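Local coordinates for protein serine repeat antigen 5 (PDB 6X42) that belongs to the papain-like cysteine proteases of the malaria parasite Plasmodium falciparum and, as a pseudo-zymogen, probably lacks ordinary protease activity, at residues K59-E63 / K75-L79; L103-E107 / K144-N148. All blocks are in the same frame, centred on the assembly; numbering follows the deposited sequence.

Interaction 1. Residues K59-E63 / K75-L79; sequences KYHLE and KISAL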
loop_
_atom_site.group_PDB
_atom_site.type_symbol
_atom_site.label_atom_id
_atom_site.label_comp_id
_atom_site.label_asym_id
_atom_site.label_seq_id
_atom_site.Cartn_x
_atom_site.Cartn_y
_atom_site.Cartn_z
ATOM N N LYS A 59 0.452 -5.742 -2.922
ATOM C CA LYS A 59 -0.665 -6.658 -3.122
ATOM C C LYS A 59 -1.951 -6.093 -2.531
ATOM O O LYS A 59 -3.041 -6.303 -3.085
ATOM C CB LYS A 59 -0.349 -8.060 -2.586
ATOM C CG LYS A 59 -0.662 -8.276 -1.118
ATOM C CD LYS A 59 -0.171 -9.644 -0.608
ATOM C CE LYS A 59 -0.650 -9.931 0.788
ATOM N NZ LYS A 59 -2.045 -10.443 0.796
ATOM N N TYR A 60 -1.851 -5.378 -1.403
ATOM C CA TYR A 60 -3.045 -4.773 -0.822
ATOM C C TYR A 60 -3.647 -3.736 -1.765
ATOM O O TYR A 60 -4.864 -3.630 -1.885
ATOM C CB TYR A 60 -2.734 -4.154 0.529
ATOM C CG TYR A 60 -3.907 -3.447 1.163
ATOM C CD1 TYR A 60 -4.896 -4.150 1.861
ATOM C CD2 TYR A 60 -4.061 -2.075 1.025
ATOM C CE1 TYR A 60 -5.960 -3.491 2.461
ATOM C CE2 TYR A 60 -5.112 -1.411 1.612
ATOM C CZ TYR A 60 -6.066 -2.111 2.325
ATOM O OH TYR A 60 -7.088 -1.396 2.917
ATOM N N HIS A 61 -2.800 -2.969 -2.452
ATOM C CA HIS A 61 -3.284 -2.015 -3.445
ATOM C C HIS A 61 -4.075 -2.722 -4.547
ATOM O O HIS A 61 -5.140 -2.245 -4.942
ATOM C CB HIS A 61 -2.088 -1.209 -3.960
ATOM C CG HIS A 61 -2.424 -0.109 -4.925
ATOM N ND1 HIS A 61 -3.324 0.897 -4.656
ATOM C CD2 HIS A 61 -1.916 0.172 -6.147
ATOM C CE1 HIS A 61 -3.378 1.722 -5.694
ATOM N NE2 HIS A 61 -2.511 1.322 -6.600
ATOM N N LEU A 62 -3.598 -3.877 -5.024
ATOM C CA LEU A 62 -4.387 -4.660 -5.973
ATOM C C LEU A 62 -5.656 -5.218 -5.334
ATOM O O LEU A 62 -6.705 -5.283 -5.994
ATOM C CB LEU A 62 -3.556 -5.792 -6.572
ATOM C CG LEU A 62 -2.480 -5.444 -7.577
ATOM C CD1 LEU A 62 -1.872 -6.733 -8.133
ATOM C CD2 LEU A 62 -3.065 -4.600 -8.715
ATOM N N GLU A 63 -5.585 -5.644 -4.065
ATOM C CA GLU A 63 -6.785 -6.135 -3.372
ATOM C C GLU A 63 -7.857 -5.041 -3.261
ATOM O O GLU A 63 -9.050 -5.314 -3.448
ATOM C CB GLU A 63 -6.432 -6.702 -1.989
ATOM C CG GLU A 63 -5.596 -7.988 -2.085
ATOM C CD GLU A 63 -4.788 -8.316 -0.829
ATOM O OE1 GLU A 63 -4.854 -7.539 0.160
ATOM O OE2 GLU A 63 -4.085 -9.363 -0.833
ATOM N N LYS A 75 -7.467 -12.569 -0.437
ATOM C CA LYS A 75 -6.076 -12.166 -0.295
ATOM C C LYS A 75 -5.183 -12.815 -1.340
ATOM O O LYS A 75 -5.293 -14.012 -1.624
ATOM C CB LYS A 75 -5.551 -12.531 1.089
ATOM C CG LYS A 75 -6.234 -11.789 2.202
ATOM C CD LYS A 75 -6.114 -10.294 2.043
ATOM C CE LYS A 75 -6.469 -9.555 3.315
ATOM N NZ LYS A 75 -5.630 -9.972 4.455
ATOM N N ILE A 76 -4.232 -12.018 -1.851
ATOM C CA ILE A 76 -3.156 -12.496 -2.722
ATOM C C ILE A 76 -2.073 -13.176 -1.888
ATOM O O ILE A 76 -1.770 -12.741 -0.780
ATOM C CB ILE A 76 -2.579 -11.298 -3.501
ATOM C CG1 ILE A 76 -3.626 -10.736 -4.469
ATOM C CG2 ILE A 76 -1.288 -11.666 -4.231
ATOM C CD1 ILE A 76 -3.332 -9.334 -5.021
ATOM N N SER A 77 -1.457 -14.234 -2.432
ATOM C CA SER A 77 -0.346 -14.896 -1.750
ATOM C C SER A 77 0.906 -14.031 -1.833
ATOM O O SER A 77 1.577 -13.986 -2.867
ATOM C CB SER A 77 -0.102 -16.251 -2.411
ATOM O OG SER A 77 1.104 -16.837 -1.949
ATOM N N ALA A 78 1.276 -13.386 -0.726
ATOM C CA ALA A 78 2.544 -12.669 -0.690
ATOM C C ALA A 78 3.712 -13.624 -0.895
ATOM O O ALA A 78 4.737 -13.254 -1.474
ATOM C CB ALA A 78 2.720 -11.958 0.648
ATOM N N LEU A 79 3.594 -14.849 -0.377
ATOM C CA LEU A 79 4.708 -15.797 -0.452
ATOM C C LEU A 79 5.010 -16.200 -1.891
ATOM O O LEU A 79 6.177 -16.373 -2.263
ATOM C CB LEU A 79 4.404 -17.014 0.416
ATOM C CG LEU A 79 5.592 -17.931 0.721
ATOM C CD1 LEU A 79 6.642 -17.196 1.546
ATOM C CD2 LEU A 79 5.121 -19.200 1.443
#
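K59 and E63, one turn apart on helix 53-68, face the chain entering helix 78-83, and the backbones are nearest at K59 and I76, whose CA atoms lie 6.4 Å apart. Helix 53-68 corresponds to the central helix of the papain fold; the contact lies on a buried flank of it. K59, E63 and I76 are joined pairwise by polar bonds. The carboxylate of E63 receives two donors on OE2: NZ of K59, 2.8 Å away, approaches on the syn lone pair in a salt bridge within the helix, while the backbone N of I76 donates from the anti side, 23° out of the carboxylate plane and nearly straight at 166°. NZ of K59 completes the circuit by donating to I76 O at 2.8 Å, in the carbonyl plane and on a lone pair. Thus both backbone polar atoms of I76 are satisfied by helix side chains, and OE2 is held from two directions. E45 provides K59 with a second salt bridge and also pairs with NZ of K75, whose other partner is Q43 O; this shared acid probably offsets the two ammonium groups. The chain of K59 runs extended to CE and bends only at chi4 (81°), which turns NZ to its acceptors; on the way CD passes 3.9 Å from the methyl of A78. Beside these bonds the side chain of I76 packs on the helix. Its CD1 ends 3.9 Å from CB of L62 and 3.6 Å from K59 O.

Interaction 2. Residues L103-E107 / K144-N148; sequences LQIIE and KILHN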
loop_
_atom_site.group_PDB
_atom_site.type_symbol
_atom_site.label_atom_id
_atom_site.label_comp_id
_atom_site.label_asym_id
_atom_site.label_seq_id
_atom_site.Cartn_x
_atom_site.Cartn_y
_atom_site.Cartn_z
ATOM N N LEU A 103 5.364 -5.430 -9.993
ATOM C CA LEU A 103 4.675 -5.508 -11.274
ATOM C C LEU A 103 5.418 -6.399 -12.267
ATOM O O LEU A 103 4.795 -7.098 -13.070
ATOM C CB LEU A 103 4.498 -4.116 -11.860
ATOM C CG LEU A 103 3.496 -3.224 -11.144
ATOM C CD1 LEU A 103 3.457 -1.894 -11.867
ATOM C CD2 LEU A 103 2.109 -3.815 -11.098
ATOM N N GLN A 104 6.749 -6.368 -12.253
ATOM C CA GLN A 104 7.510 -7.208 -13.173
ATOM C C GLN A 104 7.243 -8.683 -12.926
ATOM O O GLN A 104 7.187 -9.476 -13.871
ATOM C CB GLN A 104 8.995 -6.918 -13.011
ATOM C CG GLN A 104 9.820 -7.464 -14.158
ATOM C CD GLN A 104 9.501 -6.761 -15.489
ATOM O OE1 GLN A 104 9.395 -5.533 -15.548
ATOM N NE2 GLN A 104 9.327 -7.541 -16.546
ATOM N N ILE A 105 7.090 -9.074 -11.663
ATOM C CA ILE A 105 6.799 -10.465 -11.343
ATOM C C ILE A 105 5.439 -10.867 -11.891
ATOM O O ILE A 105 5.289 -11.951 -12.479
ATOM C CB ILE A 105 6.901 -10.669 -9.819
ATOM C CG1 ILE A 105 8.365 -10.543 -9.397
ATOM C CG2 ILE A 105 6.295 -12.008 -9.405
ATOM C CD1 ILE A 105 8.541 -10.217 -7.963
ATOM N N ILE A 106 4.435 -9.998 -11.738
ATOM C CA ILE A 106 3.137 -10.245 -12.370
ATOM C C ILE A 106 3.280 -10.396 -13.879
ATOM O O ILE A 106 2.667 -11.274 -14.486
ATOM C CB ILE A 106 2.139 -9.122 -12.038
ATOM C CG1 ILE A 106 1.802 -9.151 -10.568
ATOM C CG2 ILE A 106 0.870 -9.271 -12.898
ATOM C CD1 ILE A 106 0.880 -8.027 -10.179
ATOM N N GLU A 107 4.025 -9.491 -14.519
ATOM C CA GLU A 107 4.180 -9.590 -15.972
ATOM C C GLU A 107 4.827 -10.910 -16.361
ATOM O O GLU A 107 4.448 -11.530 -17.363
ATOM C CB GLU A 107 5.044 -8.438 -16.483
ATOM C CG GLU A 107 4.540 -7.044 -16.118
ATOM C CD GLU A 107 3.696 -6.401 -17.199
ATOM O OE1 GLU A 107 3.308 -7.103 -18.147
ATOM O OE2 GLU A 107 3.438 -5.186 -17.103
ATOM N N LYS A 144 -4.753 -6.806 -16.590
ATOM C CA LYS A 144 -3.714 -6.308 -17.475
ATOM C C LYS A 144 -3.095 -5.071 -16.845
ATOM O O LYS A 144 -3.812 -4.172 -16.402
ATOM C CB LYS A 144 -4.301 -5.933 -18.838
ATOM C CG LYS A 144 -3.266 -5.488 -19.856
ATOM N N ILE A 145 -1.772 -5.036 -16.791
ATOM C CA ILE A 145 -1.062 -3.819 -16.422
ATOM C C ILE A 145 -1.016 -2.943 -17.664
ATOM O O ILE A 145 -0.633 -3.403 -18.747
ATOM C CB ILE A 145 0.353 -4.151 -15.925
ATOM C CG1 ILE A 145 0.300 -4.876 -14.584
ATOM C CG2 ILE A 145 1.206 -2.852 -15.795
ATOM C CD1 ILE A 145 1.656 -5.457 -14.183
ATOM N N LEU A 146 -1.393 -1.679 -17.508
ATOM C CA LEU A 146 -1.474 -0.762 -18.634
ATOM C C LEU A 146 -0.112 -0.159 -18.950
ATOM O O LEU A 146 0.593 0.326 -18.056
ATOM C CB LEU A 146 -2.483 0.342 -18.332
ATOM C CG LEU A 146 -3.923 -0.164 -18.278
ATOM C CD1 LEU A 146 -4.812 0.916 -17.725
ATOM C CD2 LEU A 146 -4.395 -0.599 -19.654
ATOM N N HIS A 147 0.246 -0.177 -20.240
ATOM C CA HIS A 147 1.451 0.482 -20.740
ATOM C C HIS A 147 1.100 1.411 -21.887
ATOM O O HIS A 147 1.879 1.588 -22.826
ATOM C CB HIS A 147 2.506 -0.529 -21.165
ATOM C CG HIS A 147 2.915 -1.432 -20.056
ATOM N ND1 HIS A 147 3.656 -0.994 -18.980
ATOM C CD2 HIS A 147 2.650 -2.735 -19.829
ATOM C CE1 HIS A 147 3.856 -2.002 -18.151
ATOM N NE2 HIS A 147 3.266 -3.074 -18.651
ATOM N N ASN A 148 -0.090 1.989 -21.820
ATOM C CA ASN A 148 -0.570 2.845 -22.887
ATOM C C ASN A 148 0.240 4.124 -22.909
ATOM O O ASN A 148 0.615 4.660 -21.862
ATOM C CB ASN A 148 -2.041 3.166 -22.661
ATOM C CG ASN A 148 -2.918 1.944 -22.785
ATOM O OD1 ASN A 148 -2.669 1.066 -23.615
ATOM N ND2 ASN A 148 -3.953 1.874 -21.958
#
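I145 reaches across from strand 144-145 to the helix turn carrying L103 and E107, placing its CD1 methyl between their side chains. The contact packs helix 99-109 of the papain-like fold against a short edge strand of the mixed sheet and the loop that follows it. This methyl is the tightly packed part: CD1 lies 3.5 Å from CD2 of L103 and 4.1 Å from CG2 of I106, and E107 approaches it with OE2 at 3.4 Å. In I145, CG1 stands anti to the carbonyl carbon, and the extended second torsion carries CD1 out to the helix. Of the summed 208 Å² buried here, I145 contributes 94 Å².

The exposed side is polar and depends on one pair. H147 donates from NE2 to OE2 of E107 at 2.6 Å with an N-H...O angle of 160°, a His-carboxylate bond. The oxygen sits in the imidazole plane, at the ring edge, but is met on its syn side 25° out of the carboxylate plane; the two planes are moderately tilted. A bend at chi2 of E107 (-95°) turns its carboxylate to the ring. On the far side of the imidazole ND1 bonds to G157 O, so both ring nitrogens are engaged and the rotation of the ring is fixed.

W140 packs on both I106 and I145, and strand 273-280 pairs antiparallel with strand 144-145 and lends F277 to L103.

From the N terminus, helix 53-68 comes first; interaction 1 brings residues 75-79 back against it, closing a loop of 11 residues at the start of helix 78-83. The chain continues into helix 99-109, and interaction 2 then closes a longer loop of 36 residues when 144-148 reaches that helix. The two closures are in series, neither nested nor crossed. Their centres are about 15 Å apart, yet they touch directly, CD1 of L62 lying 3.7 Å from CD1 of I106. Helices 53-68 and 99-109 therefore join the contacts: interaction 1 ties helix 53-68 to the chain entering helix 78-83, and interaction 2 ties helix 99-109 to the edge of the mixed sheet.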